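Local structure of laccase (3SQR) at residues V159-T164 with N290-I295; Y263-I268 with Y311-E316; P378-D383 with P496-V501; H468-F473 with K515-G520. The protein is a laccase, a multicopper oxidase that oxidises phenolic substrates while reducing dioxygen to water, probably in lignin degradation and detoxification of lignin-derived products. All coordinates share one frame; numbering follows the deposited sequence.

The four contacts run across the three cupredoxin domains. Interaction 2 lies within a sheet of the second domain, and about 13 Å away, centre to centre, interaction 1 brings a hairpin turn of that sheet against the first domain. Interactions 1 and 2 interlock along the chain, as do 3 and 4. Interaction 3, about 10 Å from interaction 1 between centres, sets the connection leading into the third domain against edge strand 498-499. That strand pairs with 472-478, which begins in interaction 4, beside the copper ligand His468. Probable hydrogen bonds join 2 to 1 and to 3, and the Asp291-Arg499 salt bridge joins 1 to 3, consistent with a polar network across the domain junctions near copper.

Interaction 1: residues V159-T164 with N290-I295; sequences VTQYGT and NDLVPI
Leu292 O is gripped by two waters, each of which ties it to the segment 159-164. Water 1 donates to Leu292 O at 2.9 Å and accepts from the Gln161 side-chain NE2; water 2 donates to Leu292 O at 2.8 Å and accepts from the backbone Tyr162 N at 2.9 Å. A third water takes the N-H of Thr164 and lies close to Asp291 O, so the two segments are joined by water bridges instead of direct hydrogen bonds. The Leu292 side chain makes the main apolar contact. Its CD1 branch meets the amide end of Gln161, 3.7 Å from NE2, the two side chains crossing at about a right angle, whereas CD2 lies against the bare backbone at 3.6 Å from Gly163 C. The Tyr162 ring meets Pro294, just beyond the turn: CG stands between the backbone N and the carbonyl carbon (chi1 59°), which brings CE1 to 3.5 Å from Pro294 CG. The Gln161 amide is also held by Arg129 N and Gly127 O of the first domain, while the Asp291 carboxylate forms a salt bridge with Arg499 and accepts from the backbone N-H groups of Asp500 and Val501. Asn290 to Val293 form a type II' turn closed by reciprocal backbone bonds, the classic two-residue connection of a beta hairpin, here that of strands 285-290 and 293-300 set against the first cupredoxin domain.

Interaction 2: residues Y263-I268 with Y311-E316; sequences YRLRLI and YDVIVE
Antiparallel strands 262-269 and 310-316 lie side by side in a sheet of the second cupredoxin domain, joined by three hydrogen-bonded pairs: Tyr263 with Val315, Leu265 with Val313, and Leu267 with Tyr311. Each pair exchanges two N-H...O bonds, the shortest from Val315 N to Tyr263 O at 2.7 Å. The non-hydrogen-bonded pairs, Arg264 with Ile314 and Arg266 with Asp312, project to the other face, where Arg264, Arg266 and Asp312 form a salt-bridge network. Arg264 has CG anti to the backbone N (chi1 176°) and an extended chain, which carries its guanidinium diagonally across to Asp312 on the neighbouring strand. There it grips OD2 side-on with two nitrogens, Arg264 NE at 2.8 Å and NH2 at 2.9 Å. The oxygen lies in the guanidinium plane, but both nitrogens come to it from one face of the carboxylate, and the two planes stand 72° apart. The guanidinium of Arg266 lies over that of Arg264, its NH2 3.5 Å above the plane of the latter. Its NH1 lies 3.3 Å from Asp312 OD2, a purely electrostatic approach with no N-H directed at the oxygen. The shared carboxylate probably offsets the repulsion between the two facing cations, and Thr164 of the first domain and Asp196 hold Arg266 from outside. On the opposite face Leu265 CB meets Val313 CG2 at 3.8 Å, and Leu267 also packs on Val313. Leu303 of strand 303-305 covers this apolar side, as expected for an antiparallel strand pair in a cupredoxin beta-sandwich.

Interaction 3: residues P378-D383 with P496-V501; sequences PHLALD and PPRRDV
The polar part of the contact is a fork from Arg498 to the backbone carbonyl of Leu380. Arg498 presents its end, with NH2 2.7 Å and NH1 2.9 Å from Leu380 O. The oxygen lies close to the guanidinium plane; NH2 uses a lone pair in the carbonyl plane, and NH1 stands almost in line with the carbonyl (C=O...N angle 173°). Both bonds are bent at hydrogen, as expected when two nitrogens share one oxygen. An otherwise extended chain bends at chi3 (76°) to turn this end toward the carbonyl, and NE bonds to Tyr59 OH, which helps to fix the rotation of the group. The nonpolar part clamps the same group from above and below. Leu382 CD1 sits over the centre of one face, 3.6 Å from Arg498 CZ, while Pro378 CB presses on the opposite face, 3.3 Å from NH1. Leu380 adds a flank, its CB and CD2 both near NH2. A last set of contacts is between prolines and backbone: Pro378 CD rests 3.4 Å from Pro496 O, and Pro496 CD lies near Leu382 O. Phe473 of the adjoining strand and Val293 of the second domain pack around this cluster. A buried guanidinium sandwiched between aliphatic groups, its end given to one main-chain carbonyl, here holds the irregular connection between the second and third cupredoxin domains against edge strand 498-499 of the third.

Interaction 4: residues H468-F473 with K515-G520; sequences HGHDFF and KLDNPG. With CU (copper (II) ion), chain E.
Asn518 reaches from the loop between strands 509-515 and 520-526 toward Gly469 and His470. Its CB lies 4.0 Å from His470 CE1, beside the imidazole. CG stands anti to the backbone N (chi1 -164°), which carries the amide on to the main chain of Gly469. At the tip ND2 donates to Gly469 O at 2.9 Å, a nearly straight bond (165°) that uses a lone pair in the carbonyl plane and stays close to the amide plane. Water 4 donates to the same oxygen and to Asp517 OD1. Two further oxygens surround the imidazole carbon: Lys515 O at its edge and Asp517 OD1, each 3.2 Å from His470 CE1. The Asp517 carboxylate lies almost parallel to the ring, 5° between the planes, and is itself paired with Arg129, while His470 NE2 bonds to Glu542. Next to Gly469, His468 NE2 binds copper at 2.0 Å, a site shared with His170, His525 and a water and probably of type 3; Asp137 holds the other nitrogen of this imidazole. By holding the carbonyl of Gly469, the residue after this ligand, Asn518 probably helps to fix the loop that follows His468.

Interaction 1: residues V159-T164 with N290-I295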
loop_
_atom_site.group_PDB
_atom_site.type_symbol
_atom_site.label_atom_id
_atom_site.label_comp_id
_atom_site.label_asym_id
_atom_site.label_seq_id
_atom_site.Cartn_x
_atom_site.Cartn_y
_atom_site.Cartn_z
ATOM N N VAL A 159 4.688 -1.048 16.682
ATOM C CA VAL A 159 5.153 -0.299 15.532
ATOM C C VAL A 159 6.591 0.118 15.797
ATOM O O VAL A 159 6.908 0.859 16.748
ATOM C CB VAL A 159 4.262 0.900 15.163
ATOM C CG1 VAL A 159 2.950 0.400 14.505
ATOM C CG2 VAL A 159 3.930 1.823 16.427
ATOM N N THR A 160 7.478 -0.459 15.010
ATOM C CA THR A 160 8.909 -0.259 15.190
ATOM C C THR A 160 9.427 0.630 14.042
ATOM O O THR A 160 10.583 0.613 13.660
ATOM C CB THR A 160 9.609 -1.631 15.176
ATOM O OG1 THR A 160 9.403 -2.259 13.899
ATOM C CG2 THR A 160 9.008 -2.517 16.241
ATOM N N GLN A 161 8.492 1.378 13.456
ATOM C CA GLN A 161 8.691 2.220 12.301
ATOM C C GLN A 161 7.819 3.465 12.570
ATOM O O GLN A 161 6.889 3.422 13.377
ATOM C CB GLN A 161 8.182 1.564 11.004
ATOM C CG GLN A 161 8.951 0.361 10.609
ATOM C CD GLN A 161 8.147 -0.494 9.710
ATOM O OE1 GLN A 161 7.274 -1.284 10.192
ATOM N NE2 GLN A 161 8.409 -0.388 8.420
ATOM N N TYR A 162 8.128 4.531 11.845
ATOM C CA TYR A 162 7.381 5.781 11.934
ATOM C C TYR A 162 7.187 6.367 10.556
ATOM O O TYR A 162 7.993 6.191 9.639
ATOM C CB TYR A 162 8.011 6.756 12.946
ATOM C CG TYR A 162 9.416 7.120 12.614
ATOM C CD1 TYR A 162 9.693 8.216 11.780
ATOM C CD2 TYR A 162 10.478 6.342 13.067
ATOM C CE1 TYR A 162 11.016 8.515 11.428
ATOM C CE2 TYR A 162 11.771 6.616 12.708
ATOM C CZ TYR A 162 12.045 7.713 11.896
ATOM O OH TYR A 162 13.323 8.049 11.555
ATOM N N GLY A 163 6.040 7.005 10.420
ATOM C CA GLY A 163 5.690 7.676 9.189
ATOM C C GLY A 163 4.253 7.360 8.784
ATOM O O GLY A 163 3.372 7.173 9.607
ATOM N N THR A 164 4.051 7.401 7.492
ATOM C CA THR A 164 2.752 7.255 6.872
ATOM C C THR A 164 2.562 5.907 6.238
ATOM O O THR A 164 3.307 5.479 5.354
ATOM C CB THR A 164 2.627 8.299 5.738
ATOM O OG1 THR A 164 2.828 9.611 6.287
ATOM C CG2 THR A 164 1.276 8.218 5.069
ATOM N N ASN A 290 9.674 8.359 1.914
ATOM C CA ASN A 290 9.010 7.484 1.038
ATOM C C ASN A 290 8.588 6.242 1.797
ATOM O O ASN A 290 9.326 5.725 2.590
ATOM C CB ASN A 290 9.816 7.194 -0.226
ATOM C CG ASN A 290 11.180 6.506 -0.025
ATOM O OD1 ASN A 290 11.505 5.835 1.002
ATOM N ND2 ASN A 290 11.957 6.587 -1.058
ATOM N N ASP A 291 7.354 5.829 1.572
ATOM C CA ASP A 291 6.784 4.800 2.406
ATOM C C ASP A 291 7.106 5.058 3.879
ATOM O O ASP A 291 6.756 6.118 4.344
ATOM C CB ASP A 291 7.274 3.447 1.867
ATOM C CG ASP A 291 6.837 3.218 0.411
ATOM O OD1 ASP A 291 6.058 4.034 -0.150
ATOM O OD2 ASP A 291 7.275 2.185 -0.182
ATOM N N LEU A 292 7.702 4.102 4.632
ATOM C CA LEU A 292 8.039 4.314 6.047
ATOM C C LEU A 292 9.526 4.556 6.275
ATOM O O LEU A 292 10.051 4.286 7.351
ATOM C CB LEU A 292 7.517 3.182 6.936
ATOM C CG LEU A 292 5.988 3.117 7.054
ATOM C CD1 LEU A 292 5.512 1.620 7.371
ATOM C CD2 LEU A 292 5.510 4.022 8.134
ATOM N N VAL A 293 10.122 5.215 5.290
ATOM C CA VAL A 293 11.568 5.553 5.357
ATOM C C VAL A 293 11.772 7.029 5.058
ATOM O O VAL A 293 11.569 7.508 3.924
ATOM C CB VAL A 293 12.294 4.740 4.352
ATOM C CG1 VAL A 293 13.825 5.036 4.344
ATOM C CG2 VAL A 293 12.058 3.191 4.570
ATOM N N PRO A 294 12.229 7.750 6.065
ATOM C CA PRO A 294 12.603 9.128 5.867
ATOM C C PRO A 294 13.768 9.273 4.894
ATOM O O PRO A 294 14.700 8.489 4.903
ATOM C CB PRO A 294 12.982 9.551 7.292
ATOM C CG PRO A 294 12.204 8.702 8.153
ATOM C CD PRO A 294 12.313 7.406 7.496
ATOM N N ILE A 295 13.681 10.276 4.014
ATOM C CA ILE A 295 14.689 10.482 2.992
ATOM C C ILE A 295 15.263 11.883 3.154
ATOM O O ILE A 295 14.682 12.726 3.784
ATOM C CB ILE A 295 14.157 10.306 1.540
ATOM C CG1 ILE A 295 13.057 11.299 1.204
ATOM C CG2 ILE A 295 13.592 8.826 1.329
ATOM C CD1 ILE A 295 12.719 11.391 -0.335
HETATM O O HOH W 1 10.506 1.433 7.779
HETATM O O HOH W 2 10.395 4.230 10.088
HETATM O O HOH W 3 6.679 8.033 6.172
#

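Interaction 2: residues Y263-I268 with Y311-E316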
loop_
_atom_site.group_PDB
_atom_site.type_symbol
_atom_site.label_atom_id
_atom_site.label_comp_id
_atom_site.label_asym_id
_atom_site.label_seq_id
_atom_site.Cartn_x
_atom_site.Cartn_y
_atom_site.Cartn_z
ATOM N N TYR A 263 3.269 22.805 5.978
ATOM C CA TYR A 263 2.319 21.707 6.160
ATOM C C TYR A 263 2.960 20.406 5.715
ATOM O O TYR A 263 3.556 20.318 4.681
ATOM C CB TYR A 263 1.084 21.893 5.333
ATOM C CG TYR A 263 0.311 23.087 5.772
ATOM C CD1 TYR A 263 -0.595 22.989 6.784
ATOM C CD2 TYR A 263 0.481 24.326 5.141
ATOM C CE1 TYR A 263 -1.294 24.057 7.252
ATOM C CE2 TYR A 263 -0.256 25.412 5.583
ATOM C CZ TYR A 263 -1.132 25.284 6.619
ATOM O OH TYR A 263 -1.905 26.355 7.089
ATOM N N ARG A 264 2.800 19.391 6.549
ATOM C CA ARG A 264 3.104 18.013 6.169
ATOM C C ARG A 264 1.823 17.355 5.624
ATOM O O ARG A 264 0.754 17.376 6.233
ATOM C CB ARG A 264 3.602 17.258 7.396
ATOM C CG ARG A 264 3.854 15.799 7.103
ATOM C CD ARG A 264 4.389 15.155 8.330
ATOM N NE ARG A 264 4.948 13.851 8.023
ATOM C CZ ARG A 264 5.772 13.223 8.855
ATOM N NH1 ARG A 264 6.171 13.778 10.005
ATOM N NH2 ARG A 264 6.216 12.029 8.524
ATOM N N LEU A 265 1.926 16.897 4.404
ATOM C CA LEU A 265 0.843 16.142 3.707
ATOM C C LEU A 265 1.354 14.733 3.522
ATOM O O LEU A 265 2.464 14.517 3.098
ATOM C CB LEU A 265 0.586 16.703 2.326
ATOM C CG LEU A 265 -0.124 18.062 2.213
ATOM C CD1 LEU A 265 0.461 19.165 3.091
ATOM C CD2 LEU A 265 -0.244 18.429 0.704
ATOM N N ARG A 266 0.461 13.778 3.706
ATOM C CA ARG A 266 0.881 12.365 3.687
ATOM C C ARG A 266 0.105 11.711 2.582
ATOM O O ARG A 266 -1.079 11.504 2.714
ATOM C CB ARG A 266 0.603 11.751 5.041
ATOM C CG ARG A 266 1.266 12.456 6.231
ATOM C CD ARG A 266 0.777 11.834 7.492
ATOM N NE ARG A 266 1.353 12.338 8.709
ATOM C CZ ARG A 266 2.365 11.786 9.379
ATOM N NH1 ARG A 266 2.985 10.731 8.907
ATOM N NH2 ARG A 266 2.783 12.326 10.517
ATOM N N LEU A 267 0.788 11.476 1.479
ATOM C CA LEU A 267 0.172 11.086 0.257
ATOM C C LEU A 267 0.213 9.586 0.132
ATOM O O LEU A 267 1.265 8.981 0.291
ATOM C CB LEU A 267 0.869 11.716 -0.919
ATOM C CG LEU A 267 0.965 13.262 -0.805
ATOM C CD1 LEU A 267 1.919 13.831 -1.874
ATOM C CD2 LEU A 267 -0.428 13.879 -0.874
ATOM N N ILE A 268 -0.939 9.015 -0.180
ATOM C CA ILE A 268 -1.080 7.557 -0.404
ATOM C C ILE A 268 -1.892 7.268 -1.607
ATOM O O ILE A 268 -3.030 7.719 -1.714
ATOM C CB ILE A 268 -1.674 6.808 0.788
ATOM C CG1 ILE A 268 -1.137 7.358 2.114
ATOM C CG2 ILE A 268 -1.449 5.200 0.611
ATOM C CD1 ILE A 268 -1.537 6.550 3.301
ATOM N N TYR A 311 4.185 8.971 0.196
ATOM C CA TYR A 311 5.210 10.000 0.334
ATOM C C TYR A 311 4.748 10.966 1.358
ATOM O O TYR A 311 3.556 11.346 1.404
ATOM C CB TYR A 311 5.421 10.705 -0.983
ATOM C CG TYR A 311 6.203 9.922 -1.989
ATOM C CD1 TYR A 311 7.592 9.873 -1.943
ATOM C CD2 TYR A 311 5.556 9.187 -2.962
ATOM C CE1 TYR A 311 8.293 9.169 -2.874
ATOM C CE2 TYR A 311 6.260 8.484 -3.914
ATOM C CZ TYR A 311 7.622 8.467 -3.864
ATOM O OH TYR A 311 8.310 7.791 -4.781
ATOM N N ASP A 312 5.703 11.488 2.107
ATOM C CA ASP A 312 5.435 12.562 3.007
ATOM C C ASP A 312 6.130 13.748 2.327
ATOM O O ASP A 312 7.283 13.648 1.886
ATOM C CB ASP A 312 6.038 12.391 4.379
ATOM C CG ASP A 312 5.305 11.397 5.236
ATOM O OD1 ASP A 312 5.508 10.233 4.963
ATOM O OD2 ASP A 312 4.563 11.770 6.170
ATOM N N VAL A 313 5.359 14.818 2.209
ATOM C CA VAL A 313 5.891 16.092 1.677
ATOM C C VAL A 313 5.549 17.245 2.590
ATOM O O VAL A 313 4.559 17.292 3.264
ATOM C CB VAL A 313 5.348 16.349 0.243
ATOM C CG1 VAL A 313 5.645 15.150 -0.674
ATOM C CG2 VAL A 313 3.793 16.619 0.314
ATOM N N ILE A 314 6.424 18.248 2.552
ATOM C CA ILE A 314 6.198 19.447 3.296
ATOM C C ILE A 314 5.933 20.502 2.228
ATOM O O ILE A 314 6.665 20.574 1.237
ATOM C CB ILE A 314 7.414 19.888 4.088
ATOM C CG1 ILE A 314 7.757 18.879 5.170
ATOM C CG2 ILE A 314 7.121 21.261 4.810
ATOM C CD1 ILE A 314 6.658 18.486 6.069
ATOM N N VAL A 315 4.846 21.232 2.435
ATOM C CA VAL A 315 4.463 22.276 1.467
ATOM C C VAL A 315 4.386 23.562 2.301
ATOM O O VAL A 315 3.640 23.633 3.295
ATOM C CB VAL A 315 3.165 22.039 0.783
ATOM C CG1 VAL A 315 2.991 23.157 -0.295
ATOM C CG2 VAL A 315 3.158 20.703 0.079
ATOM N N GLU A 316 5.144 24.559 1.857
ATOM C CA GLU A 316 5.069 25.896 2.448
ATOM C C GLU A 316 4.081 26.729 1.648
ATOM O O GLU A 316 4.122 26.742 0.400
ATOM C CB GLU A 316 6.463 26.538 2.526
ATOM C CG GLU A 316 6.405 27.904 3.116
ATOM C CD GLU A 316 7.791 28.443 3.353
ATOM O OE1 GLU A 316 8.655 28.193 2.490
ATOM O OE2 GLU A 316 7.995 29.095 4.414
#

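Interaction 3: residues P378-D383 with P496-V501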
loop_
_atom_site.group_PDB
_atom_site.type_symbol
_atom_site.label_atom_id
_atom_site.label_comp_id
_atom_site.label_asym_id
_atom_site.label_seq_id
_atom_site.Cartn_x
_atom_site.Cartn_y
_atom_site.Cartn_z
ATOM N N PRO A 378 17.660 7.498 1.497
ATOM C CA PRO A 378 17.304 7.367 2.890
ATOM C C PRO A 378 18.218 8.219 3.741
ATOM O O PRO A 378 19.442 8.288 3.497
ATOM C CB PRO A 378 17.474 5.864 3.162
ATOM C CG PRO A 378 17.240 5.251 1.798
ATOM C CD PRO A 378 17.952 6.207 0.880
ATOM N N HIS A 379 17.622 8.872 4.713
ATOM C CA HIS A 379 18.373 9.689 5.628
ATOM C C HIS A 379 19.274 8.803 6.474
ATOM O O HIS A 379 20.470 9.129 6.687
ATOM C CB HIS A 379 17.459 10.490 6.547
ATOM C CG HIS A 379 18.220 11.174 7.622
ATOM N ND1 HIS A 379 18.677 12.469 7.475
ATOM C CD2 HIS A 379 18.728 10.720 8.793
ATOM C CE1 HIS A 379 19.402 12.797 8.539
ATOM N NE2 HIS A 379 19.451 11.760 9.354
ATOM N N LEU A 380 18.683 7.762 7.055
ATOM C CA LEU A 380 19.460 6.710 7.666
ATOM C C LEU A 380 20.093 5.815 6.605
ATOM O O LEU A 380 19.424 4.942 5.959
ATOM C CB LEU A 380 18.614 5.888 8.645
ATOM C CG LEU A 380 19.377 4.780 9.367
ATOM C CD1 LEU A 380 19.964 5.239 10.669
ATOM C CD2 LEU A 380 18.405 3.594 9.620
ATOM N N ALA A 381 21.378 6.036 6.359
ATOM C CA ALA A 381 22.072 5.373 5.278
ATOM C C ALA A 381 22.411 3.939 5.637
ATOM O O ALA A 381 22.984 3.658 6.706
ATOM C CB ALA A 381 23.421 6.143 4.925
ATOM N N LEU A 382 22.034 3.014 4.766
ATOM C CA LEU A 382 22.340 1.595 4.977
ATOM C C LEU A 382 22.774 1.000 3.681
ATOM O O LEU A 382 22.286 1.384 2.574
ATOM C CB LEU A 382 21.089 0.854 5.514
ATOM C CG LEU A 382 20.501 1.335 6.859
ATOM C CD1 LEU A 382 19.177 0.589 7.063
ATOM C CD2 LEU A 382 21.451 1.105 8.008
ATOM N N ASP A 383 23.642 0.007 3.801
ATOM C CA ASP A 383 24.160 -0.710 2.659
ATOM C C ASP A 383 23.787 -2.153 2.625
ATOM O O ASP A 383 23.597 -2.796 3.659
ATOM C CB ASP A 383 25.698 -0.630 2.628
ATOM C CG ASP A 383 26.201 0.794 2.496
ATOM O OD1 ASP A 383 25.463 1.722 2.094
ATOM O OD2 ASP A 383 27.388 0.999 2.795
ATOM N N PRO A 496 20.962 2.651 -1.424
ATOM C CA PRO A 496 19.999 2.872 -2.488
ATOM C C PRO A 496 18.620 3.217 -1.892
ATOM O O PRO A 496 18.455 3.213 -0.688
ATOM C CB PRO A 496 19.954 1.545 -3.180
ATOM C CG PRO A 496 20.210 0.586 -2.082
ATOM C CD PRO A 496 21.194 1.223 -1.211
ATOM N N PRO A 497 17.665 3.619 -2.735
ATOM C CA PRO A 497 16.335 3.823 -2.143
ATOM C C PRO A 497 15.867 2.619 -1.340
ATOM O O PRO A 497 16.208 1.476 -1.614
ATOM C CB PRO A 497 15.424 4.055 -3.348
ATOM C CG PRO A 497 16.393 4.386 -4.496
ATOM C CD PRO A 497 17.654 3.697 -4.184
ATOM N N ARG A 498 15.058 2.895 -0.335
ATOM C CA ARG A 498 14.637 1.858 0.590
ATOM C C ARG A 498 13.216 2.181 0.968
ATOM O O ARG A 498 12.920 3.304 1.388
ATOM C CB ARG A 498 15.554 1.856 1.824
ATOM C CG ARG A 498 15.329 0.748 2.840
ATOM C CD ARG A 498 16.422 0.753 3.893
ATOM N NE ARG A 498 16.306 1.801 4.884
ATOM C CZ ARG A 498 17.190 2.783 5.096
ATOM N NH1 ARG A 498 18.241 2.889 4.341
ATOM N NH2 ARG A 498 17.017 3.654 6.058
ATOM N N ARG A 499 12.341 1.186 0.774
ATOM C CA ARG A 499 10.947 1.395 0.922
ATOM C C ARG A 499 10.243 0.047 0.862
ATOM O O ARG A 499 10.881 -1.011 0.965
ATOM C CB ARG A 499 10.444 2.364 -0.163
ATOM C CG ARG A 499 10.407 1.776 -1.593
ATOM C CD ARG A 499 10.002 2.799 -2.673
ATOM N NE ARG A 499 8.806 3.559 -2.272
ATOM C CZ ARG A 499 8.457 4.743 -2.772
ATOM N NH1 ARG A 499 9.216 5.362 -3.653
ATOM N NH2 ARG A 499 7.387 5.361 -2.287
ATOM N N ASP A 500 8.920 0.036 0.763
ATOM C CA ASP A 500 8.222 -1.276 0.666
ATOM C C ASP A 500 7.334 -1.531 -0.540
ATOM O O ASP A 500 6.907 -2.659 -0.776
ATOM C CB ASP A 500 7.429 -1.540 1.983
ATOM C CG ASP A 500 6.360 -0.506 2.257
ATOM O OD1 ASP A 500 5.420 -0.448 1.442
ATOM O OD2 ASP A 500 6.496 0.239 3.283
ATOM N N VAL A 501 7.155 -0.503 -1.379
ATOM C CA VAL A 501 6.468 -0.679 -2.677
ATOM C C VAL A 501 7.310 0.004 -3.749
ATOM O O VAL A 501 7.709 1.163 -3.611
ATOM C CB VAL A 501 5.038 -0.102 -2.720
ATOM C CG1 VAL A 501 4.472 -0.234 -4.099
ATOM C CG2 VAL A 501 4.127 -0.772 -1.741
#

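Interaction 4: residues H468-F473 with K515-G520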
loop_
_atom_site.group_PDB
_atom_site.type_symbol
_atom_site.label_atom_id
_atom_site.label_comp_id
_atom_site.label_asym_id
_atom_site.label_seq_id
_atom_site.Cartn_x
_atom_site.Cartn_y
_atom_site.Cartn_z
ATOM N N HIS A 468 6.124 -7.791 1.778
ATOM C CA HIS A 468 5.710 -7.817 3.159
ATOM C C HIS A 468 6.925 -8.153 4.058
ATOM O O HIS A 468 7.887 -8.792 3.611
ATOM C CB HIS A 468 4.617 -8.887 3.320
ATOM C CG HIS A 468 3.311 -8.514 2.745
ATOM N ND1 HIS A 468 2.142 -8.551 3.482
ATOM C CD2 HIS A 468 2.962 -8.091 1.512
ATOM C CE1 HIS A 468 1.150 -8.121 2.728
ATOM N NE2 HIS A 468 1.614 -7.863 1.532
ATOM N N GLY A 469 6.821 -7.807 5.300
ATOM C CA GLY A 469 7.835 -8.155 6.339
ATOM C C GLY A 469 9.194 -7.492 6.261
ATOM O O GLY A 469 10.037 -7.695 7.108
ATOM N N HIS A 470 9.404 -6.621 5.286
ATOM C CA HIS A 470 10.677 -5.986 5.029
ATOM C C HIS A 470 10.523 -4.681 4.323
ATOM O O HIS A 470 9.707 -4.573 3.398
ATOM C CB HIS A 470 11.589 -6.784 4.091
ATOM C CG HIS A 470 11.881 -8.153 4.577
ATOM N ND1 HIS A 470 13.016 -8.435 5.280
ATOM C CD2 HIS A 470 11.173 -9.314 4.512
ATOM C CE1 HIS A 470 13.028 -9.712 5.603
ATOM N NE2 HIS A 470 11.923 -10.271 5.158
ATOM N N ASP A 471 11.399 -3.758 4.676
ATOM C CA ASP A 471 11.764 -2.727 3.712
ATOM C C ASP A 471 12.827 -3.293 2.800
ATOM O O ASP A 471 13.721 -3.993 3.275
ATOM C CB ASP A 471 12.375 -1.512 4.338
ATOM C CG ASP A 471 11.378 -0.658 5.099
ATOM O OD1 ASP A 471 10.173 -0.773 4.914
ATOM O OD2 ASP A 471 11.850 0.162 5.844
ATOM N N PHE A 472 12.711 -3.034 1.507
ATOM C CA PHE A 472 13.743 -3.484 0.570
ATOM C C PHE A 472 14.581 -2.338 0.082
ATOM O O PHE A 472 14.190 -1.175 0.224
ATOM C CB PHE A 472 13.165 -4.287 -0.565
ATOM C CG PHE A 472 12.102 -3.578 -1.343
ATOM C CD1 PHE A 472 12.374 -2.416 -2.046
ATOM C CD2 PHE A 472 10.829 -4.075 -1.360
ATOM C CE1 PHE A 472 11.356 -1.795 -2.746
ATOM C CE2 PHE A 472 9.816 -3.468 -2.093
ATOM C CZ PHE A 472 10.073 -2.344 -2.752
ATOM N N PHE A 473 15.711 -2.695 -0.524
ATOM C CA PHE A 473 16.631 -1.720 -1.091
ATOM C C PHE A 473 16.519 -1.849 -2.585
ATOM O O PHE A 473 16.595 -2.969 -3.127
ATOM C CB PHE A 473 18.039 -2.126 -0.659
ATOM C CG PHE A 473 18.311 -1.970 0.802
ATOM C CD1 PHE A 473 17.745 -2.766 1.765
ATOM C CD2 PHE A 473 19.196 -0.987 1.230
ATOM C CE1 PHE A 473 18.081 -2.594 3.132
ATOM C CE2 PHE A 473 19.513 -0.851 2.554
ATOM C CZ PHE A 473 18.960 -1.605 3.478
ATOM N N LYS A 515 17.481 -8.056 3.959
ATOM C CA LYS A 515 18.259 -8.885 4.860
ATOM C C LYS A 515 17.407 -9.969 5.454
ATOM O O LYS A 515 16.197 -9.774 5.753
ATOM C CB LYS A 515 18.830 -8.006 5.953
ATOM C CG LYS A 515 19.940 -8.707 6.716
ATOM C CD LYS A 515 20.643 -7.792 7.596
ATOM C CE LYS A 515 21.740 -8.570 8.327
ATOM N NZ LYS A 515 22.315 -7.696 9.363
ATOM N N LEU A 516 18.023 -11.135 5.661
ATOM C CA LEU A 516 17.358 -12.221 6.320
ATOM C C LEU A 516 17.266 -11.909 7.796
ATOM O O LEU A 516 18.114 -12.307 8.590
ATOM C CB LEU A 516 18.129 -13.542 6.020
ATOM C CG LEU A 516 17.773 -14.177 4.671
ATOM C CD1 LEU A 516 17.669 -13.190 3.599
ATOM C CD2 LEU A 516 18.785 -15.301 4.296
ATOM N N ASP A 517 16.224 -11.150 8.173
ATOM C CA ASP A 517 16.147 -10.587 9.507
ATOM C C ASP A 517 14.754 -10.742 10.141
ATOM O O ASP A 517 14.480 -10.210 11.222
ATOM C CB ASP A 517 16.576 -9.107 9.477
ATOM C CG ASP A 517 15.634 -8.239 8.656
ATOM O OD1 ASP A 517 14.584 -8.775 8.265
ATOM O OD2 ASP A 517 15.989 -7.078 8.393
ATOM N N ASN A 518 13.865 -11.495 9.488
ATOM C CA ASN A 518 12.534 -11.558 9.911
ATOM C C ASN A 518 11.944 -12.875 9.481
ATOM O O ASN A 518 11.315 -12.985 8.427
ATOM C CB ASN A 518 11.707 -10.442 9.269
ATOM C CG ASN A 518 10.388 -10.222 9.970
ATOM O OD1 ASN A 518 10.066 -10.902 10.929
ATOM N ND2 ASN A 518 9.628 -9.221 9.506
ATOM N N PRO A 519 12.227 -13.926 10.256
ATOM C CA PRO A 519 11.623 -15.200 9.840
ATOM C C PRO A 519 10.116 -15.137 9.683
ATOM O O PRO A 519 9.408 -14.530 10.516
ATOM C CB PRO A 519 12.010 -16.128 10.985
ATOM C CG PRO A 519 13.184 -15.538 11.549
ATOM C CD PRO A 519 13.067 -14.037 11.451
ATOM N N GLY A 520 9.594 -15.804 8.669
ATOM C CA GLY A 520 8.161 -15.759 8.365
ATOM C C GLY A 520 7.865 -16.109 6.922
ATOM O O GLY A 520 8.695 -16.586 6.169
HETATM CU CU CU E . 0.423 -7.042 0.154
HETATM O O HOH W 4 12.592 -6.972 8.094
HETATM O O HOH W 5 15.301 -6.592 5.738
HETATM O O HOH W 6 -0.650 -5.253 0.258
#